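Long-range contacts in TlmII (PDB 4HVM), which takes part in tallysomycin biosynthesis, has a fold of the condensation-domain family and may bind phosphopantetheine-borne substrates: residues Ala34-Arg39 with Val139-Leu144; Leu42-Ile47 with Glu131-Leu136; Ala147-Met152 with Ser291-Leu296; Arg219-Gly224 with Gly425-Ile430; Gly224-Ala229 with Ala453-Val458. One frame throughout, in Å; residues are numbered along the deposited sequence.

Interaction 1: residues Ala34-Arg39 with Val139-Leu144. With SO4 (sulfate ion), chain F.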
# COMPACT_ATOMS: atom_id res chain seq x y z
N ALA A 34 -1.78 -12.77 -3.68
CA ALA A 34 -0.73 -11.78 -3.41
C ALA A 34 -1.14 -10.40 -3.91
O ALA A 34 -0.56 -9.39 -3.51
CB ALA A 34 0.58 -12.20 -4.05
N ALA A 35 -2.12 -10.36 -4.80
CA ALA A 35 -2.58 -9.10 -5.38
C ALA A 35 -3.70 -8.48 -4.56
O ALA A 35 -4.19 -7.40 -4.89
CB ALA A 35 -3.05 -9.32 -6.80
N PHE A 36 -4.10 -9.16 -3.49
CA PHE A 36 -5.28 -8.74 -2.73
C PHE A 36 -4.95 -8.14 -1.37
O PHE A 36 -4.00 -8.55 -0.70
CB PHE A 36 -6.27 -9.89 -2.57
CG PHE A 36 -7.15 -10.09 -3.77
CD1 PHE A 36 -6.68 -10.79 -4.87
CD2 PHE A 36 -8.43 -9.57 -3.81
CE1 PHE A 36 -7.47 -10.97 -5.98
CE2 PHE A 36 -9.23 -9.74 -4.93
CZ PHE A 36 -8.74 -10.45 -6.02
N ALA A 37 -5.76 -7.16 -0.97
CA ALA A 37 -5.62 -6.52 0.33
C ALA A 37 -7.01 -6.31 0.91
O ALA A 37 -7.99 -6.21 0.17
CB ALA A 37 -4.90 -5.19 0.19
N ALA A 38 -7.10 -6.22 2.23
CA ALA A 38 -8.38 -6.03 2.89
C ALA A 38 -8.37 -4.87 3.87
O ALA A 38 -7.48 -4.76 4.71
CB ALA A 38 -8.82 -7.31 3.59
N ARG A 39 -9.37 -3.99 3.76
CA ARG A 39 -9.57 -2.92 4.72
C ARG A 39 -11.05 -2.89 5.08
O ARG A 39 -11.87 -3.48 4.38
CB ARG A 39 -9.14 -1.57 4.13
CG ARG A 39 -7.68 -1.51 3.72
CD ARG A 39 -6.76 -1.68 4.92
NE ARG A 39 -5.57 -2.46 4.57
CZ ARG A 39 -4.43 -1.92 4.13
NH1 ARG A 39 -4.34 -0.61 3.97
NH2 ARG A 39 -3.40 -2.70 3.84
N VAL A 139 -12.35 -6.31 -0.07
CA VAL A 139 -11.24 -7.17 -0.44
C VAL A 139 -10.98 -7.00 -1.93
O VAL A 139 -11.78 -7.44 -2.76
CB VAL A 139 -11.55 -8.65 -0.15
CG1 VAL A 139 -10.39 -9.53 -0.56
CG2 VAL A 139 -11.88 -8.83 1.32
N ALA A 140 -9.88 -6.35 -2.28
CA ALA A 140 -9.69 -5.92 -3.66
C ALA A 140 -8.33 -6.22 -4.26
O ALA A 140 -7.30 -6.21 -3.58
CB ALA A 140 -9.99 -4.43 -3.78
N HIS A 141 -8.34 -6.49 -5.57
CA HIS A 141 -7.12 -6.66 -6.35
C HIS A 141 -6.42 -5.31 -6.45
O HIS A 141 -7.07 -4.29 -6.68
CB HIS A 141 -7.49 -7.17 -7.74
CG HIS A 141 -6.35 -7.77 -8.50
ND1 HIS A 141 -5.34 -7.01 -9.04
CD2 HIS A 141 -6.08 -9.05 -8.83
CE1 HIS A 141 -4.48 -7.80 -9.66
NE2 HIS A 141 -4.91 -9.04 -9.55
N GLN A 142 -5.10 -5.31 -6.28
CA GLN A 142 -4.34 -4.06 -6.22
C GLN A 142 -4.26 -3.34 -7.56
O GLN A 142 -3.86 -2.17 -7.62
CB GLN A 142 -2.93 -4.31 -5.68
CG GLN A 142 -2.05 -5.14 -6.61
CD GLN A 142 -0.58 -5.02 -6.27
OE1 GLN A 142 -0.07 -5.72 -5.40
NE2 GLN A 142 0.11 -4.13 -6.97
N MSE A 143 -4.62 -4.03 -8.64
CA MSE A 143 -4.62 -3.43 -9.97
C MSE A 143 -5.93 -2.69 -10.25
O MSE A 143 -6.13 -2.14 -11.33
CB MSE A 143 -4.38 -4.49 -11.04
CG MSE A 143 -2.95 -4.99 -11.10
SE MSE A 143 -2.70 -6.35 -12.47
CE MSE A 143 -3.50 -5.41 -13.98
N LEU A 144 -6.82 -2.69 -9.26
CA LEU A 144 -8.07 -1.95 -9.35
C LEU A 144 -8.11 -0.85 -8.30
O LEU A 144 -8.46 0.28 -8.60
CB LEU A 144 -9.27 -2.89 -9.17
CG LEU A 144 -9.54 -3.90 -10.28
CD1 LEU A 144 -10.90 -4.54 -10.09
CD2 LEU A 144 -9.46 -3.23 -11.65
S SO4 F . -1.45 -4.92 2.48
O1 SO4 F . -0.63 -5.29 3.63
O2 SO4 F . -0.99 -5.62 1.28
O3 SO4 F . -2.84 -5.28 2.74
O4 SO4 F . -1.35 -3.48 2.25
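His141 stands at the first histidine of the HHxxxDG motif of condensation domains, with Gln142 in place of the second histidine, the one usually held to be catalytic. His141 ends strand 133-141, which pairs antiparallel with strand 36-39. Ala37 and Ala140 form a hydrogen-bonded pair: Ala37 N gives its hydrogen to Ala140 O at 3.2 Å, and Ala140 N returns one to Ala37 O. Past the strand, Gln142 N closes the end of the pairing on Ala35 O (2.7 Å). His141 and Phe36 share a face. Their rings meet edge-to-face and offset, planes at 77°, with the imidazole edge turned to the phenyl face, while His141 CB sits over that same face, 4.2 Å from its centroid. Ala35 CB covers one side of the imidazole, 3.5 Å from the ring centroid. In the ring plane, Met143 N donates to His141 ND1 (3.1 Å), which fixes the ring's rotation and would place the proton of a neutral imidazole on NE2. Beyond Ala37 CB, a sulfate takes weak bonds from Arg39 NH2. Helix 98-110 covers Phe36 and Ala38 through Arg110 and Leu106, helix 18-27 packs Leu27 on Ala35, and strand 122-128 flanks Val139.

Interaction 2: residues Leu42-Ile47 with Glu131-Leu136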
# COMPACT_ATOMS: atom_id res chain seq x y z
N LEU A 42 -15.77 0.23 10.55
CA LEU A 42 -16.69 -0.27 11.57
C LEU A 42 -17.80 0.73 11.85
O LEU A 42 -17.54 1.87 12.24
CB LEU A 42 -15.93 -0.58 12.86
CG LEU A 42 -16.78 -0.88 14.10
CD1 LEU A 42 -17.68 -2.08 13.86
CD2 LEU A 42 -15.88 -1.12 15.30
N GLY A 43 -19.04 0.31 11.64
CA GLY A 43 -20.20 1.15 11.93
C GLY A 43 -20.85 0.73 13.23
O GLY A 43 -20.99 -0.46 13.52
N SER A 44 -21.25 1.71 14.04
CA SER A 44 -21.86 1.42 15.33
C SER A 44 -23.08 2.30 15.58
O SER A 44 -23.00 3.52 15.52
CB SER A 44 -20.83 1.61 16.45
OG SER A 44 -21.34 1.12 17.68
N GLY A 45 -24.20 1.66 15.88
CA GLY A 45 -25.45 2.36 16.11
C GLY A 45 -26.60 1.60 15.48
O GLY A 45 -26.46 0.42 15.17
N ARG A 46 -27.74 2.26 15.30
CA ARG A 46 -28.87 1.63 14.63
C ARG A 46 -28.63 1.59 13.13
O ARG A 46 -28.71 2.61 12.45
CB ARG A 46 -30.17 2.37 14.95
CG ARG A 46 -30.43 2.54 16.44
CD ARG A 46 -31.85 2.99 16.73
NE ARG A 46 -31.97 3.59 18.05
CZ ARG A 46 -32.12 2.91 19.19
NH1 ARG A 46 -32.17 1.59 19.17
NH2 ARG A 46 -32.21 3.56 20.34
N ILE A 47 -28.33 0.40 12.61
CA ILE A 47 -27.97 0.24 11.21
C ILE A 47 -28.92 -0.71 10.48
O ILE A 47 -29.12 -1.85 10.90
CB ILE A 47 -26.52 -0.29 11.06
CG1 ILE A 47 -25.53 0.64 11.77
CG2 ILE A 47 -26.16 -0.46 9.59
CD1 ILE A 47 -24.12 0.10 11.82
N GLU A 131 -25.72 -6.26 17.87
CA GLU A 131 -26.96 -5.53 17.63
C GLU A 131 -26.69 -4.08 17.22
O GLU A 131 -27.58 -3.40 16.72
CB GLU A 131 -27.85 -5.57 18.87
CG GLU A 131 -28.22 -6.98 19.30
CD GLU A 131 -28.88 -7.77 18.19
OE1 GLU A 131 -28.50 -8.94 17.97
OE2 GLU A 131 -29.80 -7.22 17.53
N THR A 132 -25.46 -3.63 17.44
CA THR A 132 -25.10 -2.25 17.13
C THR A 132 -23.96 -2.15 16.12
O THR A 132 -23.86 -1.16 15.39
CB THR A 132 -24.71 -1.46 18.40
OG1 THR A 132 -23.57 -2.08 19.01
CG2 THR A 132 -25.86 -1.43 19.39
N ASP A 133 -23.10 -3.16 16.09
CA ASP A 133 -21.87 -3.11 15.29
C ASP A 133 -21.94 -3.86 13.96
O ASP A 133 -22.29 -5.04 13.92
CB ASP A 133 -20.68 -3.62 16.12
CG ASP A 133 -20.26 -2.65 17.21
OD1 ASP A 133 -21.09 -1.81 17.61
OD2 ASP A 133 -19.10 -2.73 17.66
N VAL A 134 -21.60 -3.15 12.89
CA VAL A 134 -21.52 -3.74 11.56
C VAL A 134 -20.23 -3.32 10.88
O VAL A 134 -19.91 -2.13 10.83
CB VAL A 134 -22.70 -3.31 10.67
CG1 VAL A 134 -22.51 -3.84 9.25
CG2 VAL A 134 -24.01 -3.79 11.25
N VAL A 135 -19.48 -4.29 10.36
CA VAL A 135 -18.25 -3.99 9.62
C VAL A 135 -18.49 -4.03 8.12
O VAL A 135 -18.97 -5.02 7.58
CB VAL A 135 -17.12 -4.97 9.98
CG1 VAL A 135 -15.95 -4.80 9.02
CG2 VAL A 135 -16.66 -4.74 11.41
N LEU A 136 -18.14 -2.93 7.45
CA LEU A 136 -18.15 -2.89 5.99
C LEU A 136 -16.72 -3.05 5.51
O LEU A 136 -15.90 -2.15 5.69
CB LEU A 136 -18.72 -1.57 5.49
CG LEU A 136 -18.75 -1.40 3.97
CD1 LEU A 136 -19.91 -2.17 3.33
CD2 LEU A 136 -18.81 0.07 3.60
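The carboxylate of Asp133 is the flat group that matters here, and its OD1 is approached from above the plane rather than within it. Ser44 OG donates to Asp133 OD1 over 2.9 Å, lying 37° out of the carboxylate plane, and Thr132 OG1 donates to the same oxygen, also from above. One acceptor thus collects two hydroxyls, one from strand 36-44 and one from the residue before Asp133. Ser44 gets there with OG anti to its backbone N; Thr132 holds OG1 between N and the carbonyl carbon. The other oxygen, Asp133 OD2, comes alongside Leu42 CD1. An alanine at Asp133 would remove the shared acceptor and would probably leave these hydroxyls without the bonds that tie them together at the strand end.

Beneath the side chains runs an antiparallel pairing. Gly43 and Val134 exchange two bonds, Gly43 N to Val134 O at 2.7 Å and Val134 N to Gly43 O at 2.8 Å, and Gly45 N continues the series to Thr132 O. Leu42 CD1 crosses obliquely over Val135 CG2 (3.8 Å) on the Asp133 face. On the Val134 face, Ile47 folds back so that its CD1 rests 3.9 Å from Val134 CB, near Gly43; a side chain on that glycine would crowd it.

Strand 36-44 lies between strands 133-141 and 385-388, with backbone bonds from Leu42 to Glu387 and Ser44 to Ser385. Gln99 and Cys102 of helix 98-110 cover the Leu42-Val135 face, while Tyr161 of helix 147-161 meets Ile47.

Interaction 3: residues Ala147-Met152 with Ser291-Leu296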
# COMPACT_ATOMS: atom_id res chain seq x y z
N ALA A 147 -4.12 1.76 -1.97
CA ALA A 147 -4.37 1.98 -0.55
C ALA A 147 -5.47 3.01 -0.28
O ALA A 147 -6.36 2.78 0.54
CB ALA A 147 -3.08 2.39 0.15
N ARG A 148 -5.40 4.14 -0.97
CA ARG A 148 -6.35 5.23 -0.78
C ARG A 148 -7.73 4.89 -1.34
O ARG A 148 -8.75 5.22 -0.73
CB ARG A 148 -5.82 6.52 -1.41
CG ARG A 148 -6.73 7.73 -1.24
CD ARG A 148 -6.09 8.99 -1.78
NE ARG A 148 -6.93 10.16 -1.62
CZ ARG A 148 -6.57 11.40 -1.95
NH1 ARG A 148 -5.36 11.62 -2.46
NH2 ARG A 148 -7.40 12.41 -1.77
N SER A 149 -7.76 4.23 -2.49
CA SER A 149 -9.02 3.93 -3.17
C SER A 149 -9.91 2.98 -2.38
O SER A 149 -11.14 3.03 -2.51
CB SER A 149 -8.75 3.35 -4.57
OG SER A 149 -8.12 4.31 -5.40
N ARG A 150 -9.31 2.12 -1.57
CA ARG A 150 -10.07 1.18 -0.75
C ARG A 150 -10.98 1.91 0.23
O ARG A 150 -12.14 1.56 0.40
CB ARG A 150 -9.15 0.22 -0.00
CG ARG A 150 -8.25 -0.62 -0.89
CD ARG A 150 -7.53 -1.69 -0.09
NE ARG A 150 -6.24 -2.04 -0.67
CZ ARG A 150 -5.07 -1.63 -0.20
NH1 ARG A 150 -5.02 -0.85 0.87
NH2 ARG A 150 -3.95 -1.99 -0.80
N TYR A 151 -10.44 2.95 0.86
CA TYR A 151 -11.22 3.73 1.81
C TYR A 151 -12.16 4.71 1.11
O TYR A 151 -13.18 5.11 1.66
CB TYR A 151 -10.30 4.47 2.78
CG TYR A 151 -9.71 3.57 3.84
CD1 TYR A 151 -10.52 2.96 4.78
CD2 TYR A 151 -8.34 3.33 3.90
CE1 TYR A 151 -9.99 2.14 5.75
CE2 TYR A 151 -7.80 2.51 4.87
CZ TYR A 151 -8.63 1.92 5.79
OH TYR A 151 -8.10 1.10 6.76
N MSE A 152 -11.81 5.10 -0.12
CA MSE A 152 -12.69 5.93 -0.93
C MSE A 152 -13.96 5.15 -1.22
O MSE A 152 -15.07 5.67 -1.05
CB MSE A 152 -12.01 6.32 -2.25
CG MSE A 152 -10.80 7.23 -2.08
SE MSE A 152 -10.13 7.91 -3.78
CE MSE A 152 -11.59 9.13 -4.17
N SER A 291 -9.74 13.36 -7.50
CA SER A 291 -10.17 12.32 -6.59
C SER A 291 -10.56 11.06 -7.37
O SER A 291 -11.74 10.73 -7.50
CB SER A 291 -11.33 12.80 -5.72
OG SER A 291 -12.35 13.38 -6.52
N VAL A 292 -9.56 10.38 -7.90
CA VAL A 292 -9.79 9.23 -8.77
C VAL A 292 -9.73 7.92 -8.01
O VAL A 292 -8.77 7.65 -7.29
CB VAL A 292 -8.75 9.18 -9.91
CG1 VAL A 292 -8.94 7.94 -10.77
CG2 VAL A 292 -8.83 10.44 -10.76
N VAL A 293 -10.76 7.09 -8.17
CA VAL A 293 -10.74 5.74 -7.64
C VAL A 293 -10.04 4.84 -8.64
O VAL A 293 -10.51 4.66 -9.76
CB VAL A 293 -12.16 5.20 -7.37
CG1 VAL A 293 -12.13 3.71 -7.06
CG2 VAL A 293 -12.82 5.96 -6.24
N GLY A 294 -8.90 4.28 -8.24
CA GLY A 294 -8.12 3.41 -9.10
C GLY A 294 -6.66 3.29 -8.71
O GLY A 294 -6.23 3.88 -7.72
N PRO A 295 -5.89 2.53 -9.50
CA PRO A 295 -4.46 2.34 -9.25
C PRO A 295 -3.63 3.55 -9.67
O PRO A 295 -3.32 3.72 -10.85
CB PRO A 295 -4.11 1.14 -10.13
CG PRO A 295 -5.10 1.20 -11.25
CD PRO A 295 -6.36 1.75 -10.66
N LEU A 296 -3.27 4.39 -8.69
CA LEU A 296 -2.45 5.57 -8.95
C LEU A 296 -1.33 5.70 -7.93
O LEU A 296 -0.80 6.79 -7.70
CB LEU A 296 -3.33 6.82 -8.97
CG LEU A 296 -4.26 6.96 -10.18
CD1 LEU A 296 -5.09 8.21 -10.07
CD2 LEU A 296 -3.46 6.96 -11.48
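A single helical run, 147-152, lies against an irregular, largely extended segment, 291-296; their CA atoms come nearest at Ser149 and Val293, 5.1 Å apart, and Gly294 adopts angles (phi 158°, psi -178°) open to glycine but hardly to a residue with a CB.

Two side chains one turn apart on the helix make the contact. Ser149 holds OG beside its own backbone N and accepts the N-H of Gly294 at OG, 2.9 Å from Gly294 N and nearly straight at 163°. The same hydroxyl is hydrogen-bonded to Asp146 OD1, so this buried oxygen is gripped by Asp146, just before this segment, and by the loop. Met152, present as selenomethionine, works by shape: extended as far as SE, it bends at the last torsion, laying CE 3.7 Å from Ser291 O and 4.0 Å from Val293 CG2. It slides past Val293 in the opposite direction, and SE comes 3.8 Å from Val292 O. Val293 has CG1 anti to its N, which sets CG2 against Met152 and CG1 beside Ser149 CB.

Asp146 occupies the place of the aspartate in the HHxxxDG motif; its second oxygen takes the N-H of Leu296, consistent with a structural role in tethering the loop that leads into strand 297-305. Arg284 of helix 283-286 bonds to Val292 O, and Arg148 bridges to Asp285. Tyr151, by contrast, turns to Arg39 and Leu41 of strand 36-44, so helix 147-161 is wedged between that strand and this loop.

Interaction 4: residues Arg219-Gly224 with Gly425-Ile430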
# COMPACT_ATOMS: atom_id res chain seq x y z
N ARG A 219 5.51 -6.16 16.47
CA ARG A 219 4.66 -4.97 16.50
C ARG A 219 5.02 -4.01 17.63
O ARG A 219 5.36 -4.43 18.74
CB ARG A 219 3.18 -5.37 16.61
CG ARG A 219 2.66 -6.11 15.39
CD ARG A 219 1.21 -6.51 15.55
NE ARG A 219 0.75 -7.34 14.44
CZ ARG A 219 0.92 -8.65 14.38
NH1 ARG A 219 1.53 -9.29 15.37
NH2 ARG A 219 0.48 -9.33 13.33
N LEU A 220 4.95 -2.72 17.32
CA LEU A 220 5.16 -1.67 18.30
C LEU A 220 3.99 -0.69 18.27
O LEU A 220 3.78 0.01 17.29
CB LEU A 220 6.46 -0.91 17.99
CG LEU A 220 6.72 0.34 18.85
CD1 LEU A 220 6.95 -0.04 20.31
CD2 LEU A 220 7.90 1.12 18.30
N ARG A 221 3.22 -0.66 19.36
CA ARG A 221 2.08 0.23 19.44
C ARG A 221 2.52 1.62 19.88
O ARG A 221 3.08 1.78 20.96
CB ARG A 221 1.03 -0.30 20.41
CG ARG A 221 -0.33 0.38 20.29
CD ARG A 221 -1.24 -0.02 21.42
NE ARG A 221 -0.78 0.52 22.70
CZ ARG A 221 -0.95 -0.07 23.87
NH1 ARG A 221 -1.57 -1.25 23.95
NH2 ARG A 221 -0.49 0.50 24.97
N VAL A 222 2.27 2.61 19.03
CA VAL A 222 2.65 3.99 19.33
C VAL A 222 1.40 4.81 19.63
O VAL A 222 0.43 4.77 18.87
CB VAL A 222 3.40 4.62 18.14
CG1 VAL A 222 3.53 6.12 18.32
CG2 VAL A 222 4.76 3.97 17.97
N PRO A 223 1.42 5.54 20.76
CA PRO A 223 0.31 6.44 21.09
C PRO A 223 0.09 7.44 19.97
O PRO A 223 1.07 7.98 19.45
CB PRO A 223 0.82 7.15 22.35
CG PRO A 223 1.80 6.21 22.95
CD PRO A 223 2.47 5.54 21.79
N GLY A 224 -1.16 7.67 19.61
CA GLY A 224 -1.51 8.55 18.51
C GLY A 224 -0.87 9.92 18.59
O GLY A 224 -0.48 10.50 17.58
N GLY A 425 -7.48 1.83 17.30
CA GLY A 425 -8.04 2.76 18.26
C GLY A 425 -7.51 4.15 17.95
O GLY A 425 -7.46 4.56 16.79
N GLU A 426 -7.11 4.89 18.98
CA GLU A 426 -6.51 6.20 18.79
C GLU A 426 -4.99 6.07 18.78
O GLU A 426 -4.28 7.02 19.08
CB GLU A 426 -6.94 7.17 19.88
CG GLU A 426 -8.42 7.53 19.86
CD GLU A 426 -9.27 6.58 20.69
OE1 GLU A 426 -9.32 6.76 21.93
OE2 GLU A 426 -9.88 5.67 20.11
N ASP A 427 -4.51 4.88 18.43
CA ASP A 427 -3.07 4.62 18.38
C ASP A 427 -2.64 4.17 16.98
O ASP A 427 -3.46 3.78 16.16
CB ASP A 427 -2.68 3.55 19.40
CG ASP A 427 -3.01 3.96 20.82
OD1 ASP A 427 -2.93 5.17 21.13
OD2 ASP A 427 -3.34 3.07 21.63
N MSE A 428 -1.33 4.24 16.73
CA MSE A 428 -0.76 3.72 15.50
C MSE A 428 0.09 2.51 15.84
O MSE A 428 0.83 2.52 16.83
CB MSE A 428 0.10 4.79 14.81
CG MSE A 428 -0.68 6.00 14.34
SE MSE A 428 -1.90 5.53 12.89
CE MSE A 428 -0.75 5.85 11.35
N VAL A 429 -0.01 1.46 15.03
CA VAL A 429 0.77 0.26 15.26
C VAL A 429 1.75 0.02 14.12
O VAL A 429 1.36 -0.08 12.96
CB VAL A 429 -0.12 -0.98 15.44
CG1 VAL A 429 0.72 -2.24 15.56
CG2 VAL A 429 -1.01 -0.82 16.65
N ILE A 430 3.03 -0.05 14.46
CA ILE A 430 4.07 -0.34 13.48
C ILE A 430 4.27 -1.85 13.33
O ILE A 430 4.70 -2.52 14.26
CB ILE A 430 5.41 0.31 13.89
CG1 ILE A 430 5.25 1.83 13.97
CG2 ILE A 430 6.49 -0.05 12.89
CD1 ILE A 430 6.51 2.55 14.41
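Backbone hydrogen bonds come first. Strand 219-223 runs antiparallel to strand 427-430, with Leu220-Ile430 and Val222-Met428 as the hydrogen-bonded pairs. Val222 N reaches Met428 O at 2.6 Å, nearly along the C=O axis, and Met428 N answers to Val222 O at 2.8 Å; Leu220 and Ile430 exchange a similar couple. Where the strand gives way to a helix, Gly224 N makes weak bonds to Glu426 O and to Asp427 OD1 (3.4 Å). A CB on Gly224 would clash with Glu426 O.

Charge plays a looser part. Arg221 NE and Asp427 OD2 form a long salt bridge of 3.8 Å, the oxygen lying well out of the guanidinium plane so that no N-H points at it. Asp427 therefore divides its oxygens between Arg221 and the first turn of the helix, whose N-terminus its charge may favour; an alanine here would remove both carboxylate oxygens and would probably weaken the tie between strand end and helix start.

Apolar contacts occupy both faces. Arg221 CG lies 3.9 Å from Val429 CG2 on one; on the other, Val222 CG2 meets Ile430 CD1 at 4.2 Å, and Met454 of helix 445-459 packs over Leu220 and Val222.

Strand 427-434 forms a beta hairpin with strand 417-424, turning at Gly425-Glu426, and strand 216-223 is added as the outermost member of a mixed sheet.

Interaction 5: residues Gly224-Ala229 with Ala453-Val458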
# COMPACT_ATOMS: atom_id res chain seq x y z
N GLY A 224 -1.16 7.67 19.61
CA GLY A 224 -1.51 8.55 18.51
C GLY A 224 -0.87 9.92 18.59
O GLY A 224 -0.48 10.50 17.58
N SER A 225 -0.76 10.44 19.81
CA SER A 225 -0.16 11.75 20.03
C SER A 225 1.32 11.75 19.63
O SER A 225 1.81 12.73 19.06
CB SER A 225 -0.31 12.14 21.50
OG SER A 225 0.21 13.43 21.74
N ARG A 226 2.01 10.66 19.92
CA ARG A 226 3.42 10.52 19.58
C ARG A 226 3.60 10.50 18.07
O ARG A 226 4.52 11.12 17.53
CB ARG A 226 3.98 9.23 20.18
CG ARG A 226 5.42 8.93 19.78
CD ARG A 226 6.38 9.91 20.43
NE ARG A 226 6.15 10.01 21.87
CZ ARG A 226 6.57 9.12 22.76
NH1 ARG A 226 7.25 8.05 22.37
NH2 ARG A 226 6.32 9.31 24.05
N TRP A 227 2.71 9.79 17.38
CA TRP A 227 2.78 9.69 15.93
C TRP A 227 2.52 11.03 15.24
O TRP A 227 3.16 11.35 14.24
CB TRP A 227 1.81 8.63 15.42
CG TRP A 227 1.90 8.39 13.94
CD1 TRP A 227 1.03 8.84 12.98
CD2 TRP A 227 2.91 7.65 13.25
NE1 TRP A 227 1.45 8.42 11.74
CE2 TRP A 227 2.60 7.69 11.88
CE3 TRP A 227 4.06 6.96 13.66
CZ2 TRP A 227 3.39 7.06 10.91
CZ3 TRP A 227 4.84 6.34 12.71
CH2 TRP A 227 4.50 6.39 11.35
N GLN A 228 1.58 11.80 15.77
CA GLN A 228 1.23 13.09 15.18
C GLN A 228 2.37 14.10 15.29
O GLN A 228 2.70 14.78 14.32
CB GLN A 228 -0.05 13.64 15.81
CG GLN A 228 -1.29 12.85 15.44
CD GLN A 228 -1.50 12.80 13.94
OE1 GLN A 228 -1.27 13.78 13.23
NE2 GLN A 228 -1.94 11.64 13.45
N ALA A 229 2.97 14.18 16.48
CA ALA A 229 4.06 15.13 16.71
C ALA A 229 5.26 14.79 15.84
O ALA A 229 6.05 15.67 15.50
CB ALA A 229 4.45 15.13 18.17
N ALA A 453 14.06 6.29 19.67
CA ALA A 453 14.43 7.33 18.71
C ALA A 453 13.26 8.28 18.44
O ALA A 453 13.46 9.48 18.28
CB ALA A 453 14.94 6.71 17.42
N MSE A 454 12.05 7.73 18.39
CA MSE A 454 10.86 8.53 18.16
C MSE A 454 10.61 9.50 19.31
O MSE A 454 10.33 10.68 19.10
CB MSE A 454 9.63 7.64 17.95
CG MSE A 454 9.47 7.14 16.53
SE MSE A 454 7.86 6.09 16.29
CE MSE A 454 8.34 4.59 17.42
N ALA A 455 10.73 8.99 20.54
CA ALA A 455 10.58 9.82 21.73
C ALA A 455 11.58 10.97 21.70
O ALA A 455 11.23 12.11 22.00
CB ALA A 455 10.77 8.98 22.98
N GLN A 456 12.82 10.66 21.33
CA GLN A 456 13.86 11.67 21.24
C GLN A 456 13.56 12.68 20.15
O GLN A 456 13.76 13.88 20.33
CB GLN A 456 15.21 11.00 20.97
CG GLN A 456 16.37 11.96 20.90
CD GLN A 456 16.59 12.69 22.21
OE1 GLN A 456 17.10 12.13 23.17
NE2 GLN A 456 16.19 13.96 22.25
N ALA A 457 13.06 12.20 19.01
CA ALA A 457 12.79 13.07 17.87
C ALA A 457 11.72 14.13 18.17
O ALA A 457 11.75 15.22 17.62
CB ALA A 457 12.38 12.25 16.65
N VAL A 458 10.79 13.78 19.05
CA VAL A 458 9.74 14.71 19.44
C VAL A 458 10.23 15.63 20.56
O VAL A 458 9.92 16.82 20.58
CB VAL A 458 8.47 13.97 19.88
CG1 VAL A 458 7.40 14.95 20.35
CG2 VAL A 458 7.94 13.10 18.75
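This is a sparse helix-helix contact at the protein surface, between the start of helix 224-231 and the end of helix 445-459, two helices that follow paired strands of one sheet. The short axes cross at 59° and stay 9.8 Å apart, and no hydrogen bond joins them.

Arg226 spans much of the gap. Its CG is anti to the backbone N, and bends at chi2 (70°) and chi3 (50°) fold the chain so that CD lies 3.9 Å from Val458 CG2, crossing it obliquely. The guanidinium then lays one face over Ala455 CB, with Arg226 NH1 3.7 Å from that methyl. One turn on from Arg226, Ala229 CB meets Val458 CG1 at 3.7 Å; Val458 splits its two methyls, CG1 to Ala229 and CG2 chiefly to Arg226. The small alanines let the backbones draw near, the CA atoms of Ala229 and Val458 being 6.3 Å apart.

Met454 lines the inner side of the seam and, like Trp227, which turns away toward the core, packs on Met245 of helix 241-255. Trp227 also rests on Met428 of strand 427-434, and Met454 on Ile430 of the same strand, so both helices sit on the sheet beside helix 241-255.

In the fold
Interactions 1 and 2 lie on one strand pair, 36-44 with 133-141, their centres 24 Å apart; the segments of interaction 2 fall between those of interaction 1 along the chain. Helix 147-161 follows and carries interaction 3, centred about 11 Å from interaction 1 and touching it where Leu144 meets Pro295 and Arg150 nears Arg39. Interactions 4 and 5 share Gly224, have centres about 11 Å apart and belong to the second mixed sheet and its helices, their centres at least 23 Å from those of the others. Joining the early region to the loop before strand 297-305, interaction 3 links the two halves, as expected of a two-lobed condensation fold.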